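Local coordinates for DUF2235 domain-containing protein (Pseudomonas aeruginosa, PDB 4O5P) that probably hydrolyses membrane phospholipids as a type VI secretion effector, using a catalytic domain of the alpha/beta-hydrolase clan, at residues A508-R520 and W544-L557. Numbering follows the deposited sequence.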
ATOM      1  N   ALA A 508      10.478  24.742  18.935  1.00 28.67           N
ATOM      2  CA  ALA A 508      10.388  24.351  20.333  1.00 32.36           C
ATOM      3  C   ALA A 508       9.378  23.232  20.532  1.00 31.95           C
ATOM      4  O   ALA A 508       9.699  22.171  21.084  1.00 31.21           O
ATOM      5  CB  ALA A 508       9.997  25.553  21.168  1.00 30.34           C
ATOM      6  N   GLN A 509       8.152  23.497  20.086  1.00 28.96           N
ATOM      7  CA  GLN A 509       7.040  22.568  20.210  1.00 34.44           C
ATOM      8  C   GLN A 509       7.333  21.263  19.465  1.00 31.98           C
ATOM      9  O   GLN A 509       6.922  20.176  19.888  1.00 31.90           O
ATOM     10  CB  GLN A 509       5.751  23.219  19.683  1.00 32.49           C
ATOM     11  CG  GLN A 509       4.968  24.067  20.710  1.00 30.71           C
ATOM     12  CD  GLN A 509       5.681  25.363  21.099  1.00 38.89           C
ATOM     13  OE1 GLN A 509       6.353  25.994  20.273  1.00 33.23           O
ATOM     14  NE2 GLN A 509       5.542  25.757  22.372  1.00 35.36           N
ATOM     15  N   GLN A 510       8.063  21.389  18.363  1.00 30.93           N
ATOM     16  CA  GLN A 510       8.469  20.257  17.542  1.00 30.37           C
ATOM     17  C   GLN A 510       9.354  19.294  18.339  1.00 34.34           C
ATOM     18  O   GLN A 510       9.052  18.091  18.455  1.00 32.07           O
ATOM     19  CB  GLN A 510       9.205  20.802  16.326  1.00 31.76           C
ATOM     20  CG  GLN A 510       9.624  19.783  15.289  1.00 37.44           C
ATOM     21  CD  GLN A 510      10.064  20.448  13.998  1.00 36.00           C
ATOM     22  OE1 GLN A 510       9.632  21.560  13.680  1.00 31.90           O
ATOM     23  NE2 GLN A 510      10.935  19.776  13.253  1.00 42.65           N
ATOM     24  N   LYS A 511      10.433  19.836  18.904  1.00 29.90           N
ATOM     25  CA  LYS A 511      11.345  19.059  19.743  1.00 31.03           C
ATOM     26  C   LYS A 511      10.624  18.475  20.949  1.00 29.35           C
ATOM     27  O   LYS A 511      10.832  17.310  21.308  1.00 30.08           O
ATOM     28  CB  LYS A 511      12.506  19.940  20.212  1.00 30.41           C
ATOM     29  CG  LYS A 511      13.771  19.814  19.390  1.00 35.04           C
ATOM     30  CD  LYS A 511      13.629  20.440  18.013  1.00 37.64           C
ATOM     31  CE  LYS A 511      15.004  20.657  17.379  1.00 40.49           C
ATOM     32  NZ  LYS A 511      14.959  21.531  16.164  1.00 44.02           N
ATOM     33  N   ALA A 512       9.766  19.285  21.567  1.00 30.56           N
ATOM     34  CA  ALA A 512       8.986  18.845  22.720  1.00 30.05           C
ATOM     35  C   ALA A 512       8.115  17.626  22.399  1.00 29.37           C
ATOM     36  O   ALA A 512       8.324  16.544  22.948  1.00 28.00           O
ATOM     37  CB  ALA A 512       8.130  19.989  23.249  1.00 31.66           C
ATOM     38  N   TRP A 513       7.135  17.816  21.517  1.00 30.70           N
ATOM     39  CA  TRP A 513       6.277  16.723  21.060  1.00 29.11           C
ATOM     40  C   TRP A 513       7.089  15.486  20.704  1.00 26.52           C
ATOM     41  O   TRP A 513       6.736  14.374  21.109  1.00 30.87           O
ATOM     42  CB  TRP A 513       5.437  17.142  19.840  1.00 27.17           C
ATOM     43  CG  TRP A 513       4.201  17.947  20.157  1.00 28.21           C
ATOM     44  CD1 TRP A 513       3.972  19.261  19.840  1.00 28.96           C
ATOM     45  CD2 TRP A 513       3.023  17.489  20.832  1.00 30.53           C
ATOM     46  NE1 TRP A 513       2.728  19.643  20.284  1.00 29.85           N
ATOM     47  CE2 TRP A 513       2.127  18.574  20.896  1.00 32.04           C
ATOM     48  CE3 TRP A 513       2.639  16.267  21.394  1.00 29.64           C
ATOM     49  CZ2 TRP A 513       0.874  18.468  21.495  1.00 34.61           C
ATOM     50  CZ3 TRP A 513       1.402  16.171  21.997  1.00 33.48           C
ATOM     51  CH2 TRP A 513       0.537  17.265  22.048  1.00 33.72           C
ATOM     52  N   GLU A 514       8.172  15.665  19.956  1.00 26.89           N
ATOM     53  CA  GLU A 514       9.001  14.507  19.608  1.00 29.87           C
ATOM     54  C   GLU A 514       9.570  13.759  20.831  1.00 33.44           C
ATOM     55  O   GLU A 514       9.415  12.538  20.941  1.00 29.53           O
ATOM     56  CB  GLU A 514      10.102  14.881  18.616  1.00 31.29           C
ATOM     57  CG  GLU A 514      11.146  13.786  18.391  1.00 36.52           C
ATOM     58  CD  GLU A 514      10.564  12.436  17.985  1.00 35.41           C
ATOM     59  OE1 GLU A 514       9.465  12.380  17.390  1.00 38.48           O
ATOM     60  OE2 GLU A 514      11.217  11.410  18.262  1.00 38.21           O
ATOM     61  N   ALA A 515      10.199  14.479  21.759  1.00 28.31           N
ATOM     62  CA  ALA A 515      10.800  13.808  22.911  1.00 29.43           C
ATOM     63  C   ALA A 515       9.750  13.150  23.826  1.00 30.53           C
ATOM     64  O   ALA A 515       9.981  12.041  24.365  1.00 32.88           O
ATOM     65  CB  ALA A 515      11.709  14.766  23.681  1.00 26.80           C
ATOM     66  N   LEU A 516       8.601  13.816  23.984  1.00 27.44           N
ATOM     67  CA  LEU A 516       7.475  13.250  24.738  1.00 28.18           C
ATOM     68  C   LEU A 516       6.971  11.958  24.082  1.00 34.54           C
ATOM     69  O   LEU A 516       6.703  10.958  24.760  1.00 34.45           O
ATOM     70  CB  LEU A 516       6.309  14.243  24.825  1.00 27.78           C
ATOM     71  CG  LEU A 516       6.506  15.541  25.606  1.00 32.09           C
ATOM     72  CD1 LEU A 516       5.304  16.472  25.463  1.00 30.83           C
ATOM     73  CD2 LEU A 516       6.770  15.222  27.063  1.00 29.54           C
ATOM     74  N   HIS A 517       6.829  12.006  22.761  1.00 31.93           N
ATOM     75  CA  HIS A 517       6.396  10.857  21.976  1.00 31.57           C
ATOM     76  C   HIS A 517       7.378   9.716  22.164  1.00 31.07           C
ATOM     77  O   HIS A 517       6.973   8.597  22.443  1.00 35.33           O
ATOM     78  CB  HIS A 517       6.301  11.238  20.492  1.00 30.91           C
ATOM     79  CG  HIS A 517       5.632  10.206  19.631  1.00 35.32           C
ATOM     80  ND1 HIS A 517       6.338   9.232  18.953  1.00 31.67           N
ATOM     81  CD2 HIS A 517       4.328  10.011  19.319  1.00 36.66           C
ATOM     82  CE1 HIS A 517       5.495   8.472  18.274  1.00 35.83           C
ATOM     83  NE2 HIS A 517       4.269   8.926  18.474  1.00 36.32           N
ATOM     84  N   LYS A 518       8.664  10.017  22.019  1.00 33.29           N
ATOM     85  CA  LYS A 518       9.746   9.040  22.152  1.00 38.88           C
ATOM     86  C   LYS A 518       9.616   8.285  23.470  1.00 38.37           C
ATOM     87  O   LYS A 518       9.463   7.044  23.490  1.00 38.33           O
ATOM     88  CB  LYS A 518      11.100   9.755  22.065  1.00 35.62           C
ATOM     89  CG  LYS A 518      12.300   8.854  21.756  1.00 42.69           C
ATOM     90  CD  LYS A 518      13.614   9.650  21.598  1.00 44.05           C
ATOM     91  CE  LYS A 518      13.702  10.414  20.266  1.00 43.82           C
ATOM     92  NZ  LYS A 518      13.087  11.788  20.255  1.00 38.63           N
ATOM     93  N   ARG A 519       9.636   9.042  24.569  1.00 35.75           N
ATOM     94  CA  ARG A 519       9.490   8.437  25.897  1.00 40.72           C
ATOM     95  C   ARG A 519       8.201   7.604  26.035  1.00 37.22           C
ATOM     96  O   ARG A 519       8.246   6.438  26.454  1.00 37.45           O
ATOM     97  CB  ARG A 519       9.565   9.510  26.989  1.00 36.40           C
ATOM     98  CG  ARG A 519       9.388   8.981  28.393  1.00 34.88           C
ATOM     99  CD  ARG A 519      10.481   7.986  28.780  1.00 35.22           C
ATOM    100  NE  ARG A 519      10.114   7.257  29.992  1.00 37.30           N
ATOM    101  CZ  ARG A 519      10.924   6.460  30.686  1.00 38.74           C
ATOM    102  NH1 ARG A 519      12.179   6.271  30.303  1.00 34.37           N
ATOM    103  NH2 ARG A 519      10.469   5.854  31.779  1.00 37.58           N
ATOM    104  N   ARG A 520       7.069   8.195  25.660  1.00 34.14           N
ATOM    105  CA  ARG A 520       5.769   7.539  25.823  1.00 34.84           C
ATOM    106  C   ARG A 520       5.690   6.222  25.037  1.00 35.66           C
ATOM    107  O   ARG A 520       5.090   5.229  25.492  1.00 34.05           O
ATOM    108  CB  ARG A 520       4.658   8.492  25.393  1.00 30.31           C
ATOM    109  CG  ARG A 520       3.275   8.073  25.830  1.00 36.69           C
ATOM    110  CD  ARG A 520       3.217   7.915  27.338  1.00 37.34           C
ATOM    111  NE  ARG A 520       2.265   8.837  27.950  1.00 38.80           N
ATOM    112  CZ  ARG A 520       2.507   9.517  29.062  1.00 36.09           C
ATOM    113  NH1 ARG A 520       1.588  10.337  29.561  1.00 37.20           N
ATOM    114  NH2 ARG A 520       3.673   9.365  29.682  1.00 41.78           N
ATOM    115  N   TRP A 544      11.232  16.288  30.444  1.00 31.60           N
ATOM    116  CA  TRP A 544       9.858  15.840  30.249  1.00 34.22           C
ATOM    117  C   TRP A 544       8.901  16.950  30.644  1.00 35.53           C
ATOM    118  O   TRP A 544       8.007  17.307  29.878  1.00 31.43           O
ATOM    119  CB  TRP A 544       9.571  14.563  31.050  1.00 32.29           C
ATOM    120  CG  TRP A 544       8.104  14.212  31.100  1.00 33.92           C
ATOM    121  CD1 TRP A 544       7.181  14.662  32.001  1.00 33.14           C
ATOM    122  CD2 TRP A 544       7.394  13.347  30.202  1.00 29.76           C
ATOM    123  NE1 TRP A 544       5.942  14.125  31.720  1.00 32.76           N
ATOM    124  CE2 TRP A 544       6.050  13.315  30.621  1.00 32.06           C
ATOM    125  CE3 TRP A 544       7.769  12.589  29.089  1.00 31.22           C
ATOM    126  CZ2 TRP A 544       5.075  12.561  29.958  1.00 38.24           C
ATOM    127  CZ3 TRP A 544       6.800  11.843  28.433  1.00 34.95           C
ATOM    128  CH2 TRP A 544       5.473  11.832  28.869  1.00 32.20           C
ATOM    129  N   ASP A 545       9.117  17.528  31.824  1.00 33.95           N
ATOM    130  CA  ASP A 545       8.235  18.585  32.318  1.00 35.56           C
ATOM    131  C   ASP A 545       8.355  19.926  31.567  1.00 35.33           C
ATOM    132  O   ASP A 545       7.344  20.629  31.382  1.00 38.64           O
ATOM    133  CB  ASP A 545       8.428  18.771  33.822  1.00 40.64           C
ATOM    134  CG  ASP A 545       8.201  17.485  34.594  1.00 40.66           C
ATOM    135  OD1 ASP A 545       7.253  16.746  34.255  1.00 39.50           O
ATOM    136  OD2 ASP A 545       8.978  17.214  35.536  1.00 41.99           O
ATOM    137  N   ARG A 546       9.571  20.275  31.135  1.00 34.35           N
ATOM    138  CA  ARG A 546       9.757  21.394  30.200  1.00 37.02           C
ATOM    139  C   ARG A 546       8.862  21.194  28.981  1.00 35.85           C
ATOM    140  O   ARG A 546       8.186  22.118  28.524  1.00 33.81           O
ATOM    141  CB  ARG A 546      11.205  21.466  29.699  1.00 36.93           C
ATOM    142  CG  ARG A 546      12.213  22.063  30.669  1.00 41.43           C
ATOM    143  CD  ARG A 546      13.492  22.466  29.939  1.00 40.40           C
ATOM    144  NE  ARG A 546      14.514  21.417  29.900  1.00 39.59           N
ATOM    145  CZ  ARG A 546      15.318  21.106  30.922  1.00 39.87           C
ATOM    146  NH1 ARG A 546      15.207  21.730  32.091  1.00 37.76           N
ATOM    147  NH2 ARG A 546      16.227  20.154  30.787  1.00 34.40           N
ATOM    148  N   ASN A 547       8.877  19.968  28.464  1.00 37.90           N
ATOM    149  CA  ASN A 547       8.149  19.612  27.246  1.00 34.34           C
ATOM    150  C   ASN A 547       6.640  19.638  27.430  1.00 34.58           C
ATOM    151  O   ASN A 547       5.905  20.179  26.595  1.00 33.55           O
ATOM    152  CB  ASN A 547       8.616  18.237  26.753  1.00 30.73           C
ATOM    153  CG  ASN A 547      10.033  18.269  26.235  1.00 29.99           C
ATOM    154  OD1 ASN A 547      10.501  19.307  25.765  1.00 30.98           O
ATOM    155  ND2 ASN A 547      10.731  17.143  26.324  1.00 27.89           N
ATOM    156  N   VAL A 548       6.188  19.052  28.534  1.00 31.52           N
ATOM    157  CA  VAL A 548       4.783  19.066  28.909  1.00 33.20           C
ATOM    158  C   VAL A 548       4.311  20.499  29.097  1.00 36.13           C
ATOM    159  O   VAL A 548       3.135  20.801  28.912  1.00 37.06           O
ATOM    160  CB  VAL A 548       4.552  18.243  30.191  1.00 33.56           C
ATOM    161  CG1 VAL A 548       3.106  18.330  30.657  1.00 38.32           C
ATOM    162  CG2 VAL A 548       4.939  16.801  29.952  1.00 36.95           C
ATOM    163  N   ALA A 549       5.235  21.390  29.448  1.00 35.86           N
ATOM    164  CA  ALA A 549       4.891  22.799  29.579  1.00 32.67           C
ATOM    165  C   ALA A 549       4.834  23.488  28.216  1.00 33.58           C
ATOM    166  O   ALA A 549       3.984  24.350  27.986  1.00 34.64           O
ATOM    167  CB  ALA A 549       5.873  23.509  30.515  1.00 34.49           C
ATOM    168  N   LEU A 550       5.737  23.105  27.318  1.00 32.58           N
ATOM    169  CA  LEU A 550       5.785  23.676  25.976  1.00 31.30           C
ATOM    170  C   LEU A 550       4.509  23.394  25.165  1.00 34.17           C
ATOM    171  O   LEU A 550       4.191  24.120  24.231  1.00 32.36           O
ATOM    172  CB  LEU A 550       7.049  23.228  25.233  1.00 30.48           C
ATOM    173  CG  LEU A 550       8.358  23.795  25.801  1.00 32.12           C
ATOM    174  CD1 LEU A 550       9.582  22.999  25.358  1.00 33.12           C
ATOM    175  CD2 LEU A 550       8.515  25.277  25.449  1.00 32.55           C
ATOM    176  N   ILE A 551       3.781  22.341  25.518  1.00 33.21           N
ATOM    177  CA  ILE A 551       2.367  22.299  25.165  1.00 33.61           C
ATOM    178  C   ILE A 551       1.591  22.722  26.400  1.00 36.06           C
ATOM    179  O   ILE A 551       2.087  22.593  27.507  1.00 42.31           O
ATOM    180  CB  ILE A 551       1.869  20.916  24.767  1.00 41.52           C
ATOM    181  CG1 ILE A 551       3.010  19.879  24.732  1.00 37.71           C
ATOM    182  CG2 ILE A 551       1.073  21.037  23.474  1.00 43.84           C
ATOM    183  CD1 ILE A 551       3.875  19.930  23.485  1.00 31.04           C
ATOM    184  N   GLY A 552       0.365  23.194  26.237  1.00 40.28           N
ATOM    185  CA  GLY A 552      -0.366  23.724  27.375  1.00 37.69           C
ATOM    186  C   GLY A 552      -0.747  22.746  28.470  1.00 40.71           C
ATOM    187  O   GLY A 552      -1.899  22.730  28.911  1.00 46.38           O
ATOM    188  N   GLY A 553       0.208  21.933  28.919  1.00 42.68           N
ATOM    189  CA  GLY A 553      -0.010  21.093  30.086  1.00 42.36           C
ATOM    190  C   GLY A 553      -0.414  19.646  29.846  1.00 43.52           C
ATOM    191  O   GLY A 553      -0.526  19.193  28.707  1.00 38.19           O
ATOM    192  N   GLU A 554      -0.628  18.929  30.949  1.00 43.63           N
ATOM    193  CA  GLU A 554      -0.956  17.505  30.943  1.00 45.04           C
ATOM    194  C   GLU A 554      -2.159  17.191  30.063  1.00 41.67           C
ATOM    195  O   GLU A 554      -2.195  16.151  29.406  1.00 44.31           O
ATOM    196  CB  GLU A 554      -1.245  17.038  32.369  1.00 44.88           C
ATOM    197  CG  GLU A 554      -1.113  15.537  32.574  1.00 50.79           C
ATOM    198  CD  GLU A 554       0.177  15.159  33.278  1.00 51.29           C
ATOM    199  OE1 GLU A 554       1.162  15.932  33.193  1.00 49.59           O
ATOM    200  OE2 GLU A 554       0.201  14.092  33.929  1.00 54.05           O
ATOM    201  N   ASP A 555      -3.139  18.089  30.080  1.00 40.15           N
ATOM    202  CA  ASP A 555      -4.298  18.043  29.192  1.00 44.73           C
ATOM    203  C   ASP A 555      -3.906  17.627  27.777  1.00 44.23           C
ATOM    204  O   ASP A 555      -4.525  16.753  27.178  1.00 45.42           O
ATOM    205  CB  ASP A 555      -4.930  19.438  29.125  1.00 48.48           C
ATOM    206  CG  ASP A 555      -6.425  19.423  29.367  1.00 53.52           C
ATOM    207  OD1 ASP A 555      -6.832  19.544  30.542  1.00 50.81           O
ATOM    208  OD2 ASP A 555      -7.191  19.310  28.383  1.00 55.83           O
ATOM    209  N   GLN A 556      -2.859  18.258  27.259  1.00 41.50           N
ATOM    210  CA  GLN A 556      -2.459  18.087  25.869  1.00 41.76           C
ATOM    211  C   GLN A 556      -1.824  16.727  25.579  1.00 40.25           C
ATOM    212  O   GLN A 556      -1.760  16.301  24.428  1.00 39.31           O
ATOM    213  CB  GLN A 556      -1.510  19.220  25.458  1.00 37.90           C
ATOM    214  CG  GLN A 556      -2.139  20.597  25.573  1.00 36.24           C
ATOM    215  CD  GLN A 556      -3.497  20.658  24.906  1.00 41.12           C
ATOM    216  OE1 GLN A 556      -4.519  20.823  25.570  1.00 43.00           O
ATOM    217  NE2 GLN A 556      -3.520  20.511  23.587  1.00 42.81           N
ATOM    218  N   LEU A 557      -1.363  16.046  26.623  1.00 38.56           N
ATOM    219  CA  LEU A 557      -0.633  14.791  26.446  1.00 35.14           C
ATOM    220  C   LEU A 557      -1.452  13.717  25.720  1.00 40.78           C
ATOM    221  O   LEU A 557      -0.899  12.869  25.025  1.00 42.74           O
ATOM    222  CB  LEU A 557      -0.126  14.284  27.795  1.00 35.48           C
ATOM    223  CG  LEU A 557       1.345  13.881  27.869  1.00 36.88           C
ATOM    224  CD1 LEU A 557       2.235  14.857  27.117  1.00 36.35           C
ATOM    225  CD2 LEU A 557       1.774  13.775  29.322  1.00 40.08           C
TER
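Leu516, buried on helix 507-528, lays its CD2 methyl over one face of the Trp544 indole, 3.6 Å from the centroid of the six-membered ring, a CH-pi contact. Val548 CG2, one turn along, lies over the same face and also touches Leu516 CD2. Leu516 CD1 turns instead to Leu557 CD1, 3.8 Å away. The axes of segments 508-520 and 544-550 approach to 8.7 Å, and the helices cross steeply, running in broadly opposed directions. Small Ala512 allows the nearest backbone approach, Ala512 CA lying 4.7 Å from Asn547 CA. Trp513 starts out pointing away, yet with CG beside its backbone N (chi1 -80°) its indole swings back against Ile551, the first residue beyond the helical turns. Ile551 CD1 lies over the face of the five-membered ring, 3.4 Å from its centroid, a second CH-pi contact, and Phe566 also meets this indole.

The margins are looser. Arg520 NH2 approaches Trp544 CH2 obliquely, the guanidinium inclined 34° to the ring, while Arg519 lends only its aliphatic part to Trp544 and sends its charge to Glu523. At the other end, beside exposed Leu550, Gln509 NE2 donates a nearly straight bond (172°) to Leu550 O. The chemistry implies that apolar packing joins these C-terminal-domain helices, while one directed hydrogen bond adds a polar link at the end of helix 538-550.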